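Local coordinates for protein Alpha/beta hydrolase (Pseudomonas aeruginosa PAO1, PDB 4R1D) that binds calcium and probably acts as a lipase effector of the H2 type VI secretion system, here in complex with its immunity protein Tli4, at residues R401-F404 against E405-D409; D409-A412 against N413-E417. All coordinates share one frame; numbering follows the deposited sequence.

Contact 1 of 2, residues R401-F404 against E405-D409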
# COMPACT_ATOMS: atom_id res chain seq x y z
N ARG A 401 2.37 -19.14 -8.67
CA ARG A 401 1.33 -18.94 -9.67
C ARG A 401 -0.03 -19.34 -9.09
O ARG A 401 -1.04 -18.71 -9.41
CB ARG A 401 1.68 -19.73 -10.95
CG ARG A 401 0.84 -19.44 -12.18
CD ARG A 401 0.95 -18.00 -12.69
NE ARG A 401 2.18 -17.65 -13.42
CZ ARG A 401 2.25 -16.61 -14.26
NH1 ARG A 401 1.16 -15.90 -14.49
NH2 ARG A 401 3.38 -16.30 -14.88
N ASP A 402 -0.06 -20.35 -8.22
CA ASP A 402 -1.29 -20.74 -7.53
C ASP A 402 -1.83 -19.53 -6.78
O ASP A 402 -3.01 -19.21 -6.86
CB ASP A 402 -1.04 -21.84 -6.50
CG ASP A 402 -0.93 -23.23 -7.11
OD1 ASP A 402 -1.37 -23.44 -8.26
OD2 ASP A 402 -0.42 -24.13 -6.40
N ASN A 403 -0.96 -18.90 -6.01
CA ASN A 403 -1.34 -17.74 -5.22
C ASN A 403 -1.84 -16.61 -6.11
O ASN A 403 -2.89 -16.02 -5.85
CB ASN A 403 -0.16 -17.25 -4.39
CG ASN A 403 -0.59 -16.35 -3.27
OD1 ASN A 403 -1.17 -16.81 -2.29
ND2 ASN A 403 -0.32 -15.05 -3.40
N PHE A 404 -1.08 -16.32 -7.16
CA PHE A 404 -1.43 -15.24 -8.08
C PHE A 404 -2.78 -15.47 -8.76
O PHE A 404 -3.60 -14.56 -8.84
CB PHE A 404 -0.32 -15.03 -9.12
CG PHE A 404 -0.66 -14.03 -10.18
CD1 PHE A 404 -0.82 -12.68 -9.86
CD2 PHE A 404 -0.84 -14.42 -11.50
CE1 PHE A 404 -1.15 -11.76 -10.84
CE2 PHE A 404 -1.16 -13.49 -12.48
CZ PHE A 404 -1.32 -12.16 -12.15
N GLU A 405 -3.03 -16.69 -9.25
CA GLU A 405 -4.29 -16.95 -9.94
C GLU A 405 -5.49 -16.85 -8.99
O GLU A 405 -6.56 -16.35 -9.36
CB GLU A 405 -4.25 -18.30 -10.68
CG GLU A 405 -3.20 -18.29 -11.78
CD GLU A 405 -3.16 -19.58 -12.57
OE1 GLU A 405 -3.95 -20.50 -12.27
OE2 GLU A 405 -2.33 -19.68 -13.49
N ASP A 406 -5.32 -17.34 -7.76
CA ASP A 406 -6.38 -17.20 -6.78
C ASP A 406 -6.64 -15.72 -6.46
O ASP A 406 -7.79 -15.32 -6.25
CB ASP A 406 -6.07 -17.98 -5.50
CG ASP A 406 -6.61 -19.41 -5.53
OD1 ASP A 406 -7.32 -19.72 -6.51
OD2 ASP A 406 -6.36 -20.19 -4.58
N LEU A 407 -5.57 -14.92 -6.44
CA LEU A 407 -5.73 -13.49 -6.16
C LEU A 407 -6.50 -12.83 -7.30
O LEU A 407 -7.36 -11.99 -7.06
CB LEU A 407 -4.39 -12.78 -5.95
CG LEU A 407 -3.67 -12.89 -4.60
CD1 LEU A 407 -2.43 -12.01 -4.58
CD2 LEU A 407 -4.58 -12.51 -3.45
N ILE A 408 -6.20 -13.23 -8.54
CA ILE A 408 -6.95 -12.69 -9.67
C ILE A 408 -8.43 -13.07 -9.57
O ILE A 408 -9.31 -12.25 -9.83
CB ILE A 408 -6.36 -13.15 -11.04
CG1 ILE A 408 -4.93 -12.61 -11.22
CG2 ILE A 408 -7.24 -12.68 -12.21
CD1 ILE A 408 -4.86 -11.09 -11.29
N ASP A 409 -8.72 -14.30 -9.18
CA ASP A 409 -10.12 -14.72 -9.06
C ASP A 409 -10.83 -13.91 -7.97
O ASP A 409 -11.99 -13.52 -8.11
CB ASP A 409 -10.21 -16.24 -8.83
CG ASP A 409 -9.81 -17.04 -10.06
OD1 ASP A 409 -9.68 -16.43 -11.14
OD2 ASP A 409 -9.63 -18.27 -9.96
O HOH W 1 -1.41 -17.10 -14.39

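Contact 2 of 2, residues D409-A412 against N413-E417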
# COMPACT_ATOMS: atom_id res chain seq x y z
N ASP A 409 -8.72 -14.30 -9.18
CA ASP A 409 -10.12 -14.72 -9.06
C ASP A 409 -10.83 -13.91 -7.97
O ASP A 409 -11.99 -13.52 -8.11
CB ASP A 409 -10.21 -16.24 -8.83
CG ASP A 409 -9.81 -17.04 -10.06
OD1 ASP A 409 -9.68 -16.43 -11.14
OD2 ASP A 409 -9.63 -18.27 -9.96
N SER A 410 -10.10 -13.65 -6.88
CA SER A 410 -10.61 -12.76 -5.82
C SER A 410 -10.96 -11.37 -6.32
O SER A 410 -12.04 -10.87 -6.02
CB SER A 410 -9.60 -12.65 -4.68
OG SER A 410 -9.89 -13.58 -3.66
N ILE A 411 -10.06 -10.72 -7.05
CA ILE A 411 -10.38 -9.39 -7.55
C ILE A 411 -11.56 -9.43 -8.53
O ILE A 411 -12.39 -8.52 -8.51
CB ILE A 411 -9.16 -8.63 -8.19
CG1 ILE A 411 -8.90 -9.08 -9.63
CG2 ILE A 411 -7.92 -8.72 -7.30
CD1 ILE A 411 -8.05 -8.12 -10.43
N ALA A 412 -11.65 -10.46 -9.36
CA ALA A 412 -12.78 -10.57 -10.29
C ALA A 412 -14.08 -10.59 -9.51
O ALA A 412 -15.08 -9.97 -9.90
CB ALA A 412 -12.66 -11.83 -11.16
N ASN A 413 -14.07 -11.29 -8.38
CA ASN A 413 -15.26 -11.40 -7.55
C ASN A 413 -15.60 -10.06 -6.88
O ASN A 413 -16.74 -9.63 -6.85
CB ASN A 413 -15.09 -12.53 -6.52
CG ASN A 413 -16.32 -12.73 -5.66
OD1 ASN A 413 -17.42 -12.98 -6.17
ND2 ASN A 413 -16.15 -12.64 -4.34
N PHE A 414 -14.57 -9.39 -6.36
CA PHE A 414 -14.76 -8.07 -5.76
C PHE A 414 -15.25 -7.06 -6.78
O PHE A 414 -16.20 -6.32 -6.53
CB PHE A 414 -13.45 -7.61 -5.11
CG PHE A 414 -13.52 -6.23 -4.49
CD1 PHE A 414 -14.34 -5.99 -3.40
CD2 PHE A 414 -12.75 -5.19 -4.99
CE1 PHE A 414 -14.39 -4.73 -2.81
CE2 PHE A 414 -12.80 -3.92 -4.42
CZ PHE A 414 -13.62 -3.70 -3.32
N HIS A 415 -14.60 -7.02 -7.94
CA HIS A 415 -15.04 -6.16 -9.05
C HIS A 415 -16.51 -6.38 -9.38
O HIS A 415 -17.26 -5.42 -9.55
CB HIS A 415 -14.23 -6.45 -10.31
CG HIS A 415 -12.85 -5.89 -10.28
ND1 HIS A 415 -11.89 -6.24 -11.20
CD2 HIS A 415 -12.28 -4.98 -9.45
CE1 HIS A 415 -10.78 -5.59 -10.93
NE2 HIS A 415 -10.98 -4.82 -9.88
N GLY A 416 -16.90 -7.64 -9.52
CA GLY A 416 -18.27 -7.98 -9.85
C GLY A 416 -19.27 -7.52 -8.80
O GLY A 416 -20.32 -6.98 -9.14
N GLU A 417 -18.96 -7.73 -7.53
CA GLU A 417 -19.81 -7.25 -6.45
C GLU A 417 -19.93 -5.74 -6.44
O GLU A 417 -21.03 -5.19 -6.32
CB GLU A 417 -19.29 -7.71 -5.10
CG GLU A 417 -19.49 -9.19 -4.85
CD GLU A 417 -19.26 -9.54 -3.39
OE1 GLU A 417 -18.17 -10.00 -3.07
OE2 GLU A 417 -20.17 -9.32 -2.57
O HOH W 2 -13.39 -11.42 -3.78

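Contact 1 of 2, residues R401-F404 against E405-D409
Arg401 and Glu405, one helical turn apart, meet through a water rather than head on. Arg401 NH1 donates to the water at 2.8 Å, and the water in turn donates a hydrogen bond to Glu405 OE2 at 2.9 Å. The charged groups themselves do not touch: Arg401 NE stays 4.9 Å from Glu405 OE2, and the guanidinium and carboxylate planes are turned 65° apart. The first torsion of Arg401, with CG anti to the backbone N, carries that carbon along the helix to 3.4 Å from Glu405 OE2; two bends further out then set the path of the chain beyond CG. The other ends are spoken for as well. Arg401 NH2 reaches Ser384 OG and the carbonyl of Val379, while Glu405 OE1 makes a salt bridge with Lys91 of the partner chain.

Asp406 looks outward to the same partner, where its carboxylate accepts from the backbone N of Ser90 and Lys91 and bonds Thr92 OG1; Asp402 OD2 pairs with Ser115 OG of that chain. Beneath these groups four i to i+4 backbone bonds use the carbonyls of residues 401 to 404, the straightest being Glu405 N to Arg401 O at 166°. On the buried side Ile408 lays CG1 over one face of the Phe404 ring, 4.0 Å from the centroid and 19° off the normal, a CH-pi contact.

This part of the helix therefore has two chemistries: an apolar face packed into its own chain, and acidic side chains matched to hydroxyls, backbone N-H groups and a lysine of the partner, whose positive charge would probably steady the carboxylate of Glu405.

Contact 2 of 2, residues D409-A412 against N413-E417
His415 and Ile411, one turn apart, run alongside each other off the same flank of the helix. CE1 of the imidazole comes to 3.8 Å from Ile411 CD1, a van der Waals touch at the ends of the two side chains. Nearer the backbone, the carbonyl oxygen of Ile411 sits over one face of the imidazole, offset toward its rim, with His415 CG 3.2 Å away. That same oxygen accepts the backbone N-H of His415 at 2.7 Å in a nearly linear bond of 172°. With CG placed beside its own backbone N (chi1 -75°), the histidine ring folds back along the helix onto this carbonyl. Both ring nitrogens are engaged beyond the turn: ND1 with Tyr366 OH, NE2 with the carbonyl of Glu325, so the rotation of the ring is fixed from two directions.

This is the middle of helix 400-421, which leads into strand 427-432 of the parallel sheet of an alpha/beta hydrolase; four i to i+4 bonds, from Asn413 N to Asp409 O through Gly416 N to Ala412 O, hold this part of the helix.

Phe414 and Asn413 leave the helix in other directions. Phe414 carries its CG anti to the backbone N (chi1 178°), which swings the ring away from Ser410 and Ile411 and onto Asn215 and Arg216 of helix 215-238. Asn413 turns its amide so that ND2 donates to a water at 3.1 Å, and the water donates in turn to Ser410 O at 2.7 Å. The carbonyl oxygen of Ser410 thus serves two donors, the water and Phe414 N, the latter lying in the carbonyl plane at 3.0 Å. Val88 of the partner chain packs against both Ser410 and Asn413.

Coming from the N terminus, the chain enters helix 400-421 and runs through contact 1, then contact 2, without a break. Each closes a short stretch of helical turns rather than a long loop. They neither nest nor cross: contact 2 starts at Asp409, where contact 1 ends, and their centres are 12 Å apart. Asp409, shared by both, makes a salt bridge with Lys371, just past helix 365-370. Tyr366 of that helix touches Ile408 in contact 1 and Ile411 and Ala412 in contact 2. Further along, contact 2 reaches helix 215-238, while the partner chain packs against residues of both contacts.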